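Beta-hydroxyacid dehydrogenase, 3-hydroxyisobutyrate dehydrogenase (Saccharomonospora xinjiangensis XJ-54, PDB 6GRL) probably acts as an NADP(H)-dependent oxidoreductase, an S-selective imine reductase associated with reductive amination. Local coordinates at residues 129-137 / 148-159; 251-262 / 275-286. One frame throughout, in Å; residues are numbered along the deposited sequence.

Contact 1: residues 129-137 / 148-159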
# COMPACT_ATOMS: atom_id res chain seq x y z
N ALA A 129 8.90 -23.65 3.32
CA ALA A 129 8.70 -22.50 4.18
C ALA A 129 7.33 -21.88 3.92
O ALA A 129 6.83 -21.90 2.79
CB ALA A 129 9.79 -21.44 3.97
N GLU A 130 6.73 -21.35 4.98
CA GLU A 130 5.53 -20.54 4.85
C GLU A 130 5.92 -19.12 4.45
O GLU A 130 7.04 -18.66 4.70
CB GLU A 130 4.74 -20.53 6.15
CG GLU A 130 3.99 -21.82 6.42
CD GLU A 130 3.43 -21.89 7.83
OE1 GLU A 130 3.93 -21.15 8.70
OE2 GLU A 130 2.50 -22.68 8.06
N TYR A 131 4.99 -18.42 3.81
CA TYR A 131 5.29 -17.11 3.24
C TYR A 131 4.16 -16.13 3.53
O TYR A 131 2.98 -16.45 3.31
CB TYR A 131 5.53 -17.20 1.73
CG TYR A 131 5.85 -15.88 1.09
CD1 TYR A 131 7.13 -15.34 1.15
CD2 TYR A 131 4.87 -15.15 0.41
CE1 TYR A 131 7.44 -14.13 0.57
CE2 TYR A 131 5.17 -13.94 -0.18
CZ TYR A 131 6.45 -13.43 -0.10
OH TYR A 131 6.74 -12.23 -0.69
N LEU A 132 4.52 -14.95 4.01
CA LEU A 132 3.60 -13.84 4.15
C LEU A 132 4.19 -12.63 3.43
O LEU A 132 5.38 -12.34 3.59
CB LEU A 132 3.33 -13.49 5.62
CG LEU A 132 2.49 -14.48 6.43
CD1 LEU A 132 2.54 -14.13 7.91
CD2 LEU A 132 1.05 -14.50 5.93
N ASP A 133 3.37 -11.96 2.63
CA ASP A 133 3.78 -10.73 1.98
C ASP A 133 3.18 -9.55 2.72
O ASP A 133 1.97 -9.54 2.99
CB ASP A 133 3.36 -10.71 0.51
CG ASP A 133 4.17 -9.73 -0.31
OD1 ASP A 133 3.65 -8.63 -0.62
OD2 ASP A 133 5.33 -10.05 -0.64
N GLY A 134 4.01 -8.57 3.05
CA GLY A 134 3.56 -7.40 3.77
C GLY A 134 3.96 -6.12 3.06
O GLY A 134 4.99 -6.05 2.39
N LYS A 135 3.12 -5.10 3.23
CA LYS A 135 3.39 -3.77 2.69
C LYS A 135 3.16 -2.74 3.79
O LYS A 135 2.16 -2.80 4.50
CB LYS A 135 2.49 -3.48 1.48
CG LYS A 135 2.75 -4.41 0.30
CD LYS A 135 4.11 -4.14 -0.33
CE LYS A 135 4.49 -5.22 -1.33
NZ LYS A 135 5.11 -6.41 -0.68
N ILE A 136 4.10 -1.80 3.92
CA ILE A 136 4.14 -0.87 5.04
C ILE A 136 3.65 0.50 4.58
O ILE A 136 4.08 1.01 3.54
CB ILE A 136 5.57 -0.77 5.62
CG1 ILE A 136 6.04 -2.14 6.11
CG2 ILE A 136 5.61 0.26 6.74
CD1 ILE A 136 7.52 -2.19 6.43
N MET A 137 2.75 1.09 5.37
CA MET A 137 2.33 2.47 5.20
C MET A 137 2.87 3.26 6.39
O MET A 137 2.46 3.02 7.53
CB MET A 137 0.81 2.59 5.11
CG MET A 137 0.16 1.50 4.27
SD MET A 137 -1.14 2.15 3.20
CE MET A 137 -0.19 3.20 2.10
N VAL A 148 2.17 3.76 11.87
CA VAL A 148 2.57 2.84 10.82
C VAL A 148 1.53 1.73 10.75
O VAL A 148 1.12 1.19 11.78
CB VAL A 148 3.97 2.25 11.08
CG1 VAL A 148 4.18 0.97 10.28
CG2 VAL A 148 5.04 3.27 10.72
N SER A 149 1.09 1.41 9.53
CA SER A 149 0.15 0.33 9.30
C SER A 149 0.74 -0.64 8.28
O SER A 149 1.47 -0.25 7.38
CB SER A 149 -1.20 0.85 8.80
OG SER A 149 -1.07 1.51 7.55
N LEU A 150 0.41 -1.92 8.45
CA LEU A 150 0.95 -2.98 7.61
C LEU A 150 -0.19 -3.83 7.06
O LEU A 150 -1.10 -4.20 7.81
CB LEU A 150 1.93 -3.86 8.39
CG LEU A 150 3.21 -3.20 8.93
CD1 LEU A 150 3.00 -2.67 10.34
CD2 LEU A 150 4.38 -4.18 8.89
N SER A 151 -0.13 -4.12 5.77
CA SER A 151 -1.08 -5.00 5.11
C SER A 151 -0.39 -6.32 4.78
O SER A 151 0.74 -6.33 4.30
CB SER A 151 -1.63 -4.37 3.83
OG SER A 151 -2.36 -3.18 4.10
N PHE A 152 -1.08 -7.43 5.04
CA PHE A 152 -0.50 -8.75 4.84
C PHE A 152 -1.42 -9.62 3.99
O PHE A 152 -2.64 -9.49 4.03
CB PHE A 152 -0.22 -9.46 6.17
CG PHE A 152 0.93 -8.87 6.93
CD1 PHE A 152 2.23 -9.25 6.65
CD2 PHE A 152 0.72 -7.93 7.92
CE1 PHE A 152 3.30 -8.71 7.34
CE2 PHE A 152 1.77 -7.38 8.61
CZ PHE A 152 3.07 -7.77 8.33
N SER A 153 -0.80 -10.52 3.22
CA SER A 153 -1.52 -11.52 2.46
C SER A 153 -0.68 -12.79 2.41
O SER A 153 0.54 -12.76 2.57
CB SER A 153 -1.86 -11.02 1.05
OG SER A 153 -0.73 -10.45 0.41
N GLY A 154 -1.36 -13.91 2.19
CA GLY A 154 -0.75 -15.21 2.19
C GLY A 154 -1.56 -16.17 3.02
O GLY A 154 -2.75 -15.94 3.29
N SER A 155 -0.91 -17.25 3.45
CA SER A 155 -1.59 -18.28 4.22
C SER A 155 -2.21 -17.70 5.49
O SER A 155 -1.53 -17.02 6.27
CB SER A 155 -0.62 -19.41 4.58
OG SER A 155 -1.12 -20.19 5.65
N ARG A 156 -3.50 -17.96 5.69
CA ARG A 156 -4.19 -17.44 6.87
C ARG A 156 -3.66 -18.06 8.15
O ARG A 156 -3.58 -17.39 9.18
CB ARG A 156 -5.70 -17.69 6.74
CG ARG A 156 -6.55 -16.76 7.58
CD ARG A 156 -8.03 -17.06 7.41
NE ARG A 156 -8.71 -16.03 6.63
CZ ARG A 156 -9.02 -16.14 5.34
NH1 ARG A 156 -9.64 -15.16 4.72
NH2 ARG A 156 -8.70 -17.25 4.68
N SER A 157 -3.29 -19.34 8.11
CA SER A 157 -2.76 -20.00 9.30
C SER A 157 -1.44 -19.37 9.73
O SER A 157 -1.18 -19.21 10.93
CB SER A 157 -2.58 -21.50 9.04
OG SER A 157 -1.58 -21.73 8.07
N ALA A 158 -0.59 -19.00 8.77
CA ALA A 158 0.68 -18.36 9.11
C ALA A 158 0.45 -16.97 9.68
O ALA A 158 1.17 -16.54 10.59
CB ALA A 158 1.59 -18.31 7.89
N PHE A 159 -0.54 -16.24 9.16
CA PHE A 159 -0.83 -14.92 9.69
C PHE A 159 -1.38 -15.00 11.11
O PHE A 159 -0.96 -14.25 11.99
CB PHE A 159 -1.82 -14.19 8.78
CG PHE A 159 -2.27 -12.86 9.32
CD1 PHE A 159 -1.49 -11.73 9.13
CD2 PHE A 159 -3.46 -12.75 10.02
CE1 PHE A 159 -1.90 -10.51 9.63
CE2 PHE A 159 -3.86 -11.53 10.53
CZ PHE A 159 -3.09 -10.41 10.33
O HOH W 1 0.77 -22.16 5.69
O HOH W 2 1.37 -18.07 1.99
O HOH W 3 0.32 -1.40 2.97

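Contact 2: residues 251-262 / 275-286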
# COMPACT_ATOMS: atom_id res chain seq x y z
N LEU A 251 -27.80 11.94 -13.00
CA LEU A 251 -26.75 12.06 -14.00
C LEU A 251 -27.07 13.14 -15.03
O LEU A 251 -26.16 13.74 -15.60
CB LEU A 251 -26.52 10.71 -14.69
CG LEU A 251 -25.65 9.74 -13.90
CD1 LEU A 251 -25.62 8.39 -14.57
CD2 LEU A 251 -24.24 10.30 -13.74
N ARG A 252 -28.36 13.39 -15.28
CA ARG A 252 -28.73 14.46 -16.19
C ARG A 252 -28.29 15.82 -15.66
O ARG A 252 -27.80 16.66 -16.41
CB ARG A 252 -30.24 14.44 -16.43
CG ARG A 252 -30.70 13.42 -17.46
CD ARG A 252 -32.21 13.42 -17.61
NE ARG A 252 -32.81 12.24 -17.00
CZ ARG A 252 -33.00 11.09 -17.63
NH1 ARG A 252 -32.63 10.95 -18.90
NH2 ARG A 252 -33.56 10.06 -16.99
N VAL A 253 -28.46 16.04 -14.35
CA VAL A 253 -28.02 17.29 -13.75
C VAL A 253 -26.50 17.38 -13.74
O VAL A 253 -25.92 18.44 -14.03
CB VAL A 253 -28.61 17.43 -12.33
CG1 VAL A 253 -27.96 18.59 -11.59
CG2 VAL A 253 -30.12 17.60 -12.40
N GLN A 254 -25.82 16.28 -13.41
CA GLN A 254 -24.37 16.30 -13.34
C GLN A 254 -23.75 16.50 -14.72
O GLN A 254 -22.73 17.19 -14.86
CB GLN A 254 -23.84 15.01 -12.71
CG GLN A 254 -24.49 14.65 -11.38
CD GLN A 254 -23.74 13.55 -10.64
OE1 GLN A 254 -22.54 13.37 -10.83
NE2 GLN A 254 -24.46 12.81 -9.80
N ALA A 255 -24.35 15.90 -15.76
CA ALA A 255 -23.78 16.02 -17.10
C ALA A 255 -23.82 17.46 -17.59
O ALA A 255 -22.85 17.94 -18.19
CB ALA A 255 -24.52 15.10 -18.07
N ALA A 256 -24.93 18.16 -17.35
CA ALA A 256 -25.00 19.57 -17.72
C ALA A 256 -23.97 20.39 -16.95
O ALA A 256 -23.40 21.34 -17.49
CB ALA A 256 -26.41 20.11 -17.47
N LEU A 257 -23.72 20.02 -15.69
CA LEU A 257 -22.69 20.70 -14.91
C LEU A 257 -21.30 20.42 -15.46
O LEU A 257 -20.43 21.29 -15.42
CB LEU A 257 -22.79 20.30 -13.44
CG LEU A 257 -21.74 20.86 -12.49
CD1 LEU A 257 -21.76 22.38 -12.49
CD2 LEU A 257 -21.95 20.32 -11.08
N MET A 258 -21.08 19.20 -15.97
CA MET A 258 -19.77 18.86 -16.52
C MET A 258 -19.44 19.72 -17.73
O MET A 258 -18.30 20.18 -17.88
CB MET A 258 -19.72 17.38 -16.89
CG MET A 258 -19.75 16.44 -15.69
SD MET A 258 -18.45 16.77 -14.49
CE MET A 258 -16.99 16.52 -15.49
N ASP A 259 -20.42 19.95 -18.61
CA ASP A 259 -20.18 20.79 -19.77
C ASP A 259 -19.79 22.21 -19.35
O ASP A 259 -18.93 22.83 -19.98
CB ASP A 259 -21.41 20.82 -20.68
CG ASP A 259 -21.13 21.44 -22.03
OD1 ASP A 259 -20.38 20.83 -22.81
OD2 ASP A 259 -21.66 22.54 -22.30
N ASP A 260 -20.42 22.72 -18.29
CA ASP A 260 -20.04 24.02 -17.77
C ASP A 260 -18.62 24.00 -17.21
O ASP A 260 -17.88 24.98 -17.34
CB ASP A 260 -21.03 24.47 -16.69
CG ASP A 260 -22.44 24.57 -17.22
OD1 ASP A 260 -22.61 24.83 -18.43
OD2 ASP A 260 -23.39 24.39 -16.42
N LEU A 261 -18.23 22.89 -16.57
CA LEU A 261 -16.87 22.76 -16.06
C LEU A 261 -15.86 22.74 -17.19
O LEU A 261 -14.83 23.42 -17.13
CB LEU A 261 -16.75 21.50 -15.21
CG LEU A 261 -17.50 21.46 -13.87
CD1 LEU A 261 -17.51 20.06 -13.30
CD2 LEU A 261 -16.87 22.44 -12.89
N ILE A 262 -16.13 21.96 -18.23
CA ILE A 262 -15.20 21.85 -19.35
C ILE A 262 -15.06 23.19 -20.06
O ILE A 262 -13.95 23.61 -20.40
CB ILE A 262 -15.66 20.74 -20.32
CG1 ILE A 262 -15.65 19.38 -19.62
CG2 ILE A 262 -14.79 20.72 -21.56
CD1 ILE A 262 -16.53 18.35 -20.29
N MET A 275 -12.26 15.66 -16.98
CA MET A 275 -13.59 16.25 -17.04
C MET A 275 -14.32 15.84 -18.32
O MET A 275 -15.50 15.50 -18.28
CB MET A 275 -13.50 17.77 -16.94
CG MET A 275 -12.85 18.26 -15.64
SD MET A 275 -13.74 17.78 -14.15
CE MET A 275 -12.75 16.41 -13.56
N ARG A 276 -13.61 15.84 -19.45
CA ARG A 276 -14.22 15.37 -20.70
C ARG A 276 -14.49 13.88 -20.65
O ARG A 276 -15.49 13.41 -21.22
CB ARG A 276 -13.32 15.71 -21.88
CG ARG A 276 -13.40 17.16 -22.33
CD ARG A 276 -12.69 17.40 -23.65
NE ARG A 276 -12.95 18.74 -24.17
CZ ARG A 276 -13.96 19.04 -24.97
NH1 ARG A 276 -14.82 18.11 -25.35
NH2 ARG A 276 -14.12 20.29 -25.39
N GLU A 277 -13.63 13.11 -19.98
CA GLU A 277 -13.86 11.67 -19.86
C GLU A 277 -15.11 11.39 -19.03
O GLU A 277 -15.92 10.52 -19.40
CB GLU A 277 -12.64 11.00 -19.24
CG GLU A 277 -12.85 9.54 -18.88
CD GLU A 277 -11.75 9.00 -17.97
OE1 GLU A 277 -10.57 9.04 -18.39
OE2 GLU A 277 -12.07 8.55 -16.85
N VAL A 278 -15.29 12.10 -17.92
CA VAL A 278 -16.46 11.91 -17.08
C VAL A 278 -17.73 12.30 -17.83
O VAL A 278 -18.76 11.62 -17.75
CB VAL A 278 -16.32 12.70 -15.77
CG1 VAL A 278 -17.62 12.69 -14.99
CG2 VAL A 278 -15.20 12.11 -14.92
N LYS A 279 -17.67 13.40 -18.59
CA LYS A 279 -18.84 13.84 -19.35
C LYS A 279 -19.25 12.81 -20.38
O LYS A 279 -20.45 12.54 -20.56
CB LYS A 279 -18.55 15.19 -20.02
CG LYS A 279 -19.65 15.67 -20.95
CD LYS A 279 -20.93 15.97 -20.20
CE LYS A 279 -21.82 16.92 -20.99
NZ LYS A 279 -22.22 16.36 -22.31
N GLU A 280 -18.28 12.20 -21.07
CA GLU A 280 -18.61 11.17 -22.06
C GLU A 280 -19.25 9.96 -21.41
O GLU A 280 -20.19 9.38 -21.95
CB GLU A 280 -17.35 10.77 -22.83
CG GLU A 280 -17.21 11.45 -24.18
CD GLU A 280 -18.32 11.07 -25.14
OE1 GLU A 280 -18.34 9.90 -25.60
OE2 GLU A 280 -19.17 11.93 -25.45
N LEU A 281 -18.75 9.55 -20.23
CA LEU A 281 -19.36 8.44 -19.52
C LEU A 281 -20.77 8.78 -19.06
O LEU A 281 -21.67 7.94 -19.14
CB LEU A 281 -18.48 8.04 -18.33
CG LEU A 281 -17.14 7.39 -18.66
CD1 LEU A 281 -16.26 7.31 -17.41
CD2 LEU A 281 -17.34 6.01 -19.26
N MET A 282 -20.97 10.00 -18.57
CA MET A 282 -22.31 10.41 -18.14
C MET A 282 -23.28 10.43 -19.31
O MET A 282 -24.42 9.95 -19.18
CB MET A 282 -22.24 11.79 -17.49
CG MET A 282 -21.63 11.80 -16.11
SD MET A 282 -21.58 13.48 -15.45
CE MET A 282 -20.94 13.17 -13.80
N ASP A 283 -22.86 10.97 -20.45
CA ASP A 283 -23.74 11.04 -21.61
C ASP A 283 -24.12 9.64 -22.09
O ASP A 283 -25.26 9.41 -22.52
CB ASP A 283 -23.08 11.83 -22.74
CG ASP A 283 -22.99 13.31 -22.43
OD1 ASP A 283 -23.68 13.77 -21.50
OD2 ASP A 283 -22.23 14.02 -23.13
N GLN A 284 -23.18 8.69 -22.03
CA GLN A 284 -23.49 7.33 -22.45
C GLN A 284 -24.47 6.66 -21.50
O GLN A 284 -25.42 6.00 -21.94
CB GLN A 284 -22.20 6.52 -22.56
CG GLN A 284 -22.41 5.10 -23.07
CD GLN A 284 -23.00 5.07 -24.47
OE1 GLN A 284 -22.58 5.83 -25.35
NE2 GLN A 284 -23.97 4.19 -24.68
N ARG A 285 -24.27 6.83 -20.19
CA ARG A 285 -25.17 6.23 -19.21
C ARG A 285 -26.57 6.84 -19.31
O ARG A 285 -27.57 6.14 -19.12
CB ARG A 285 -24.61 6.40 -17.80
CG ARG A 285 -25.35 5.61 -16.74
CD ARG A 285 -25.05 4.12 -16.81
NE ARG A 285 -25.68 3.39 -15.72
CZ ARG A 285 -25.76 2.07 -15.65
NH1 ARG A 285 -25.24 1.32 -16.62
NH2 ARG A 285 -26.35 1.49 -14.62
N ILE A 286 -26.65 8.13 -19.61
CA ILE A 286 -27.96 8.76 -19.82
C ILE A 286 -28.60 8.22 -21.09
O ILE A 286 -29.80 7.93 -21.12
CB ILE A 286 -27.81 10.29 -19.86
CG1 ILE A 286 -27.46 10.83 -18.48
CG2 ILE A 286 -29.09 10.94 -20.38
CD1 ILE A 286 -26.90 12.23 -18.50
O HOH W 4 -31.95 8.38 -19.25
O HOH W 5 -20.10 18.40 -23.53

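Contact 1: residues 129-137 / 148-159
Asp133, Lys135 and Met137 pair with Ser153, Ser151 and Ser149 through six backbone hydrogen bonds, two per pair, the shortest from Met137 N to Ser149 O at 2.7 Å. Strands 130-137 and 149-154 form an antiparallel hairpin in the Rossmann-type sheet, between strand 105-108 and the outermost strand 171-174.

Apolar contacts line the face of Ile136, Leu150 and Phe152. Ile136 CG1 lies alongside Leu150 CD2 at 3.8 Å, while the Phe152 ring brings CD1 to 3.7 Å from Gly134 CA, where a side chain would clash with it. Beyond the strands, Leu132 reaches helix 156-166, its CG 4.2 Å from Ala158 CB and CD2 4.1 Å from Phe159 CB.

On the other face the Asp133 carboxylate, swung anti to its own nitrogen (chi1 -159°), takes Tyr131 OH on the anti lone pair of OD2 at 2.6 Å and, in a salt bridge, Lys135 NZ on the syn side of OD1, tilted 31° out of the carboxylate plane, at 2.7 Å. Both oxygens engaged, it is probably kept from turning. Water links Tyr131 O to Ser155 N. The backbone bonds fix the register, with apolar side chains and buried salt bridge on opposite faces.

Contact 2: residues 251-262 / 275-286
Met258 meets Met282 at about a right angle, its CG 3.5 Å from Met282 SD. The Met258 chain, bent at chi2 and chi3 (-55° and -61°), turns its methyl CE toward Met275, 3.7 Å from that residue's SD, and against Val278. Met282 runs extended, its CE 3.4 Å from Gln254 OE1. Ala255 sits between Met282 and Ile286, its CB 3.8 Å from Ile286 CD1, and Leu251 closes this end, its side chain crossing that of Arg285 obliquely, with CD1 3.5 Å from Arg285 CG. At the other end Ile262 divides its branches: CD1 rests on the Met275 carbonyl and Lys279 CB, CG1 on Met275 CB, and CG2 lies over one face of the Arg276 guanidinium, 3.5 Å above its plane. Cutting Ile262 back to an alanine removes all three outer carbons and is likely to uncover that guanidinium face and open a gap beside Met275 and Lys279.

The segments of helices 251-267 and 273-287 run antiparallel at 151°, their axes 9.3 Å apart, and pack knobs-into-holes: Ala255 and Met258 enter holes of the second helix, Lys279 and Met282 holes of the first. Both helices belong to the all-helical C-terminal region related to reductive aminases.

Lys279 lays its aliphatic chain across the first helix, CE 3.2 Å from Ala255 O, and its ammonium forms a salt bridge with Asp283 OD2. A water held by Asp259 OD1 joins Lys279 NZ weakly, and another spans Arg252 NH1, in one of two Arg252 conformers, and Ile286 O. Further out, Glu266 forms a salt bridge with Arg276 NE, Gln293 accepts from Arg285 NH2, and Gly249 O engages Gln254 NE2.

How the contacts relate
Contact 1 and contact 2 lie in the two different parts of an elongated chain, their centres about 42 Å apart and their nearest atoms about 23 Å apart, so they do not touch. The hairpin is complete before the chain reaches the helix pair, and the long helix 181-209 comes between them in sequence. Contact 1 belongs to the probable NADP-binding part: the Ile136 side chain comes close to the glycine-rich turn of Gly27, Gly29 and Gly32 but makes no contact with it, a pattern consistent with dinucleotide binding. Contact 2 is helix packing about 32 Å from the chain centre, measured centre to centre, against about 12 Å for contact 1. No cofactor is bound in this apo form.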